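Local coordinates for protein 2-dehydro-3-deoxy-D-arabinonate dehydratase (Sulfolobus solfataricus, PDB 2Q18) that dehydrates 2-dehydro-3-deoxy-D-arabinonate to 2,5-dioxopentanoate in a pentose oxidation pathway, using magnesium or calcium as cofactor, at residues T209-F220 / I258-L266. Numbering follows the deposited sequence.
Sequences TLKIVREGRVFF and IVPGRDKGL
F220 lays one ring face over the P260 ring: CG of P260 stands 3.8 Å from the F220 centroid and 8° off the ring normal, a centred CH-pi contact. It joins a beta hairpin of the FAH-family C-terminal domain, strands 207-214 and 217-225 linked by a type I' turn from R214 to R217, to the irregular loop that follows strand 250-253. At the rim of the same ring, CE2 of F220 meets CG2 of I258 at 3.7 Å. CD2 of L210 touches both I258 and P260, and I212 CD1 lies against L266 CD1, which extends the apolar seam. The seam borders the active site, since I258 packs near the substrate-binding T256. An alanine in place of F220 would probably leave P260 without its aromatic cover and open a gap beside I258.

F219 and F220 both face I212, whose carbonyl oxygen accepts from both their backbone nitrogens; this classic beta bulge lets two consecutive residues reach the loop. With CG anti to the backbone N (chi1 174°), the F220 ring extends over P260. F219 is sandwiched: K264 CD lies over one face, 3.9 Å from the centroid, while R214 NH2 lies over the opposite face near the rim. K264, bent at chi2 and chi4, then brings NZ back to F219 O in a weak hydrogen bond of 3.3 Å. The R214 guanidinium is gripped twice by this loop: NH1 forms a salt bridge with D270, further along it, and also donates to G265 O at 2.9 Å with an N-H...O angle of 152°. A water held by R214 NH2 donates to that same oxygen and to D263 O.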
loop_
_atom_site.group_PDB
_atom_site.type_symbol
_atom_site.label_atom_id
_atom_site.label_comp_id
_atom_site.label_asym_id
_atom_site.label_seq_id
_atom_site.Cartn_x
_atom_site.Cartn_y
_atom_site.Cartn_z
ATOM N N THR A 209 12.864 -21.519 -34.415
ATOM C CA THR A 209 13.232 -22.933 -34.364
ATOM C C THR A 209 12.686 -23.568 -33.095
ATOM O O THR A 209 12.910 -23.055 -31.998
ATOM C CB THR A 209 14.767 -23.128 -34.419
ATOM O OG1 THR A 209 15.305 -22.398 -35.530
ATOM C CG2 THR A 209 15.134 -24.611 -34.551
ATOM N N LEU A 210 11.960 -24.672 -33.260
ATOM C CA LEU A 210 11.486 -25.477 -32.141
ATOM C C LEU A 210 12.274 -26.784 -32.026
ATOM O O LEU A 210 12.509 -27.469 -33.029
ATOM C CB LEU A 210 9.991 -25.792 -32.286
ATOM C CG LEU A 210 9.375 -26.862 -31.368
ATOM C CD1 LEU A 210 9.322 -26.408 -29.911
ATOM C CD2 LEU A 210 7.990 -27.275 -31.845
ATOM N N LYS A 211 12.665 -27.116 -30.796
ATOM C CA LYS A 211 13.246 -28.414 -30.472
ATOM C C LYS A 211 12.552 -28.993 -29.252
ATOM O O LYS A 211 12.367 -28.303 -28.243
ATOM C CB LYS A 211 14.747 -28.294 -30.196
ATOM C CG LYS A 211 15.594 -28.081 -31.434
ATOM C CD LYS A 211 17.009 -27.620 -31.095
ATOM C CE LYS A 211 17.843 -28.727 -30.469
ATOM N NZ LYS A 211 19.267 -28.305 -30.292
ATOM N N ILE A 212 12.142 -30.253 -29.360
ATOM C CA ILE A 212 11.671 -31.008 -28.211
ATOM C C ILE A 212 12.737 -32.054 -27.891
ATOM O O ILE A 212 13.036 -32.925 -28.714
ATOM C CB ILE A 212 10.305 -31.678 -28.469
ATOM C CG1 ILE A 212 9.264 -30.622 -28.891
ATOM C CG2 ILE A 212 9.852 -32.454 -27.227
ATOM C CD1 ILE A 212 7.970 -31.188 -29.481
ATOM N N VAL A 213 13.318 -31.944 -26.701
ATOM C CA VAL A 213 14.402 -32.824 -26.279
ATOM C C VAL A 213 13.875 -33.810 -25.246
ATOM O O VAL A 213 13.359 -33.413 -24.196
ATOM C CB VAL A 213 15.613 -32.024 -25.729
ATOM C CG1 VAL A 213 16.756 -32.966 -25.329
ATOM C CG2 VAL A 213 16.100 -31.018 -26.760
ATOM N N ARG A 214 13.984 -35.098 -25.570
ATOM C CA ARG A 214 13.526 -36.174 -24.702
ATOM C C ARG A 214 14.722 -37.035 -24.314
ATOM O O ARG A 214 15.359 -37.633 -25.179
ATOM C CB ARG A 214 12.473 -37.024 -25.422
ATOM C CG ARG A 214 11.840 -38.113 -24.562
ATOM C CD ARG A 214 10.538 -38.609 -25.181
ATOM N NE ARG A 214 9.551 -37.535 -25.279
ATOM C CZ ARG A 214 8.359 -37.645 -25.864
ATOM N NH1 ARG A 214 7.541 -36.596 -25.890
ATOM N NH2 ARG A 214 7.972 -38.795 -26.411
ATOM N N GLU A 215 15.026 -37.086 -23.017
ATOM C CA GLU A 215 16.193 -37.820 -22.511
ATOM C C GLU A 215 17.456 -37.577 -23.353
ATOM O O GLU A 215 18.162 -38.526 -23.718
ATOM C CB GLU A 215 15.883 -39.325 -22.401
ATOM C CG GLU A 215 14.901 -39.671 -21.282
ATOM C CD GLU A 215 14.512 -41.142 -21.256
ATOM O OE1 GLU A 215 14.281 -41.732 -22.339
ATOM O OE2 GLU A 215 14.419 -41.706 -20.143
ATOM N N GLY A 216 17.717 -36.304 -23.667
ATOM C CA GLY A 216 18.912 -35.886 -24.405
ATOM C C GLY A 216 18.789 -35.963 -25.915
ATOM O O GLY A 216 19.628 -35.440 -26.653
ATOM N N ARG A 217 17.723 -36.610 -26.367
ATOM C CA ARG A 217 17.478 -36.877 -27.777
ATOM C C ARG A 217 16.610 -35.774 -28.397
ATOM O O ARG A 217 15.605 -35.371 -27.812
ATOM C CB ARG A 217 16.786 -38.240 -27.863
ATOM C CG ARG A 217 16.044 -38.576 -29.121
ATOM C CD ARG A 217 14.834 -39.433 -28.759
ATOM N NE ARG A 217 14.572 -40.512 -29.707
ATOM C CZ ARG A 217 14.143 -40.354 -30.958
ATOM N NH1 ARG A 217 13.938 -39.143 -31.461
ATOM N NH2 ARG A 217 13.934 -41.420 -31.722
ATOM N N VAL A 218 17.011 -35.289 -29.572
ATOM C CA VAL A 218 16.176 -34.374 -30.349
ATOM C C VAL A 218 14.989 -35.161 -30.913
ATOM O O VAL A 218 15.073 -35.784 -31.979
ATOM C CB VAL A 218 16.972 -33.647 -31.458
ATOM C CG1 VAL A 218 16.056 -32.773 -32.308
ATOM C CG2 VAL A 218 18.076 -32.796 -30.847
ATOM N N PHE A 219 13.898 -35.145 -30.152
ATOM C CA PHE A 219 12.682 -35.882 -30.463
ATOM C C PHE A 219 11.883 -35.199 -31.576
ATOM O O PHE A 219 11.144 -35.851 -32.316
ATOM C CB PHE A 219 11.858 -36.033 -29.185
ATOM C CG PHE A 219 10.567 -36.782 -29.360
ATOM C CD1 PHE A 219 9.351 -36.143 -29.146
ATOM C CD2 PHE A 219 10.564 -38.131 -29.713
ATOM C CE1 PHE A 219 8.152 -36.830 -29.291
ATOM C CE2 PHE A 219 9.370 -38.828 -29.864
ATOM C CZ PHE A 219 8.162 -38.177 -29.651
ATOM N N PHE A 220 12.039 -33.883 -31.683
ATOM C CA PHE A 220 11.475 -33.110 -32.785
ATOM C C PHE A 220 12.301 -31.854 -33.007
ATOM O O PHE A 220 12.751 -31.223 -32.051
ATOM C CB PHE A 220 10.006 -32.724 -32.529
ATOM C CG PHE A 220 9.436 -31.813 -33.590
ATOM C CD1 PHE A 220 8.805 -32.342 -34.713
ATOM C CD2 PHE A 220 9.571 -30.430 -33.489
ATOM C CE1 PHE A 220 8.306 -31.508 -35.712
ATOM C CE2 PHE A 220 9.079 -29.589 -34.483
ATOM C CZ PHE A 220 8.440 -30.129 -35.594
ATOM N N ILE A 258 4.992 -23.984 -36.971
ATOM C CA ILE A 258 5.689 -25.226 -36.628
ATOM C C ILE A 258 4.762 -26.138 -35.833
ATOM O O ILE A 258 4.422 -25.860 -34.674
ATOM C CB ILE A 258 7.022 -24.978 -35.871
ATOM C CG1 ILE A 258 7.930 -24.047 -36.676
ATOM C CG2 ILE A 258 7.740 -26.308 -35.588
ATOM C CD1 ILE A 258 9.018 -23.365 -35.861
ATOM N N VAL A 259 4.341 -27.222 -36.479
ATOM C CA VAL A 259 3.363 -28.137 -35.910
ATOM C C VAL A 259 3.895 -29.574 -35.970
ATOM O O VAL A 259 3.844 -30.212 -37.026
ATOM C CB VAL A 259 1.992 -28.045 -36.650
ATOM C CG1 VAL A 259 0.956 -28.933 -35.981
ATOM C CG2 VAL A 259 1.490 -26.599 -36.712
ATOM N N PRO A 260 4.425 -30.083 -34.838
ATOM C CA PRO A 260 4.829 -31.490 -34.755
ATOM C C PRO A 260 3.669 -32.443 -35.049
ATOM O O PRO A 260 2.497 -32.042 -34.987
ATOM C CB PRO A 260 5.283 -31.636 -33.299
ATOM C CG PRO A 260 5.681 -30.259 -32.887
ATOM C CD PRO A 260 4.705 -29.361 -33.583
ATOM N N GLY A 261 4.002 -33.692 -35.371
ATOM C CA GLY A 261 3.006 -34.692 -35.731
ATOM C C GLY A 261 2.218 -35.213 -34.549
ATOM O O GLY A 261 2.483 -34.847 -33.400
ATOM N N ARG A 262 1.257 -36.089 -34.838
ATOM C CA ARG A 262 0.363 -36.646 -33.824
ATOM C C ARG A 262 1.073 -37.564 -32.827
ATOM O O ARG A 262 0.559 -37.814 -31.733
ATOM C CB ARG A 262 -0.805 -37.383 -34.490
ATOM C CG ARG A 262 -2.046 -37.508 -33.608
ATOM C CD ARG A 262 -3.274 -37.901 -34.420
ATOM N NE ARG A 262 -3.628 -36.886 -35.413
ATOM C CZ ARG A 262 -4.595 -37.015 -36.319
ATOM N NH1 ARG A 262 -4.832 -36.029 -37.176
ATOM N NH2 ARG A 262 -5.327 -38.124 -36.373
ATOM N N ASP A 263 2.249 -38.062 -33.205
ATOM C CA ASP A 263 3.047 -38.919 -32.323
ATOM C C ASP A 263 4.064 -38.121 -31.492
ATOM O O ASP A 263 4.802 -38.692 -30.681
ATOM C CB ASP A 263 3.747 -40.028 -33.129
ATOM C CG ASP A 263 4.698 -39.487 -34.192
ATOM O OD1 ASP A 263 4.571 -38.307 -34.594
ATOM O OD2 ASP A 263 5.577 -40.256 -34.639
ATOM N N LYS A 264 4.080 -36.802 -31.686
ATOM C CA LYS A 264 5.072 -35.929 -31.054
ATOM C C LYS A 264 4.558 -35.209 -29.803
ATOM O O LYS A 264 5.096 -34.173 -29.402
ATOM C CB LYS A 264 5.646 -34.933 -32.074
ATOM C CG LYS A 264 6.393 -35.579 -33.247
ATOM C CD LYS A 264 7.561 -36.443 -32.771
ATOM C CE LYS A 264 8.227 -37.199 -33.910
ATOM N NZ LYS A 264 9.023 -36.302 -34.787
ATOM N N GLY A 265 3.523 -35.773 -29.187
ATOM C CA GLY A 265 2.958 -35.229 -27.960
ATOM C C GLY A 265 3.974 -35.144 -26.836
ATOM O O GLY A 265 4.754 -36.077 -26.608
ATOM N N LEU A 266 3.968 -34.007 -26.145
ATOM C CA LEU A 266 4.842 -33.765 -25.001
ATOM C C LEU A 266 4.600 -34.763 -23.878
ATOM O O LEU A 266 3.468 -35.190 -23.649
ATOM C CB LEU A 266 4.599 -32.347 -24.469
ATOM C CG LEU A 266 5.530 -31.171 -24.785
ATOM C CD1 LEU A 266 6.324 -31.310 -26.083
ATOM C CD2 LEU A 266 4.750 -29.853 -24.743
HETATM O O HOH W 1 5.193 -38.435 -27.668
#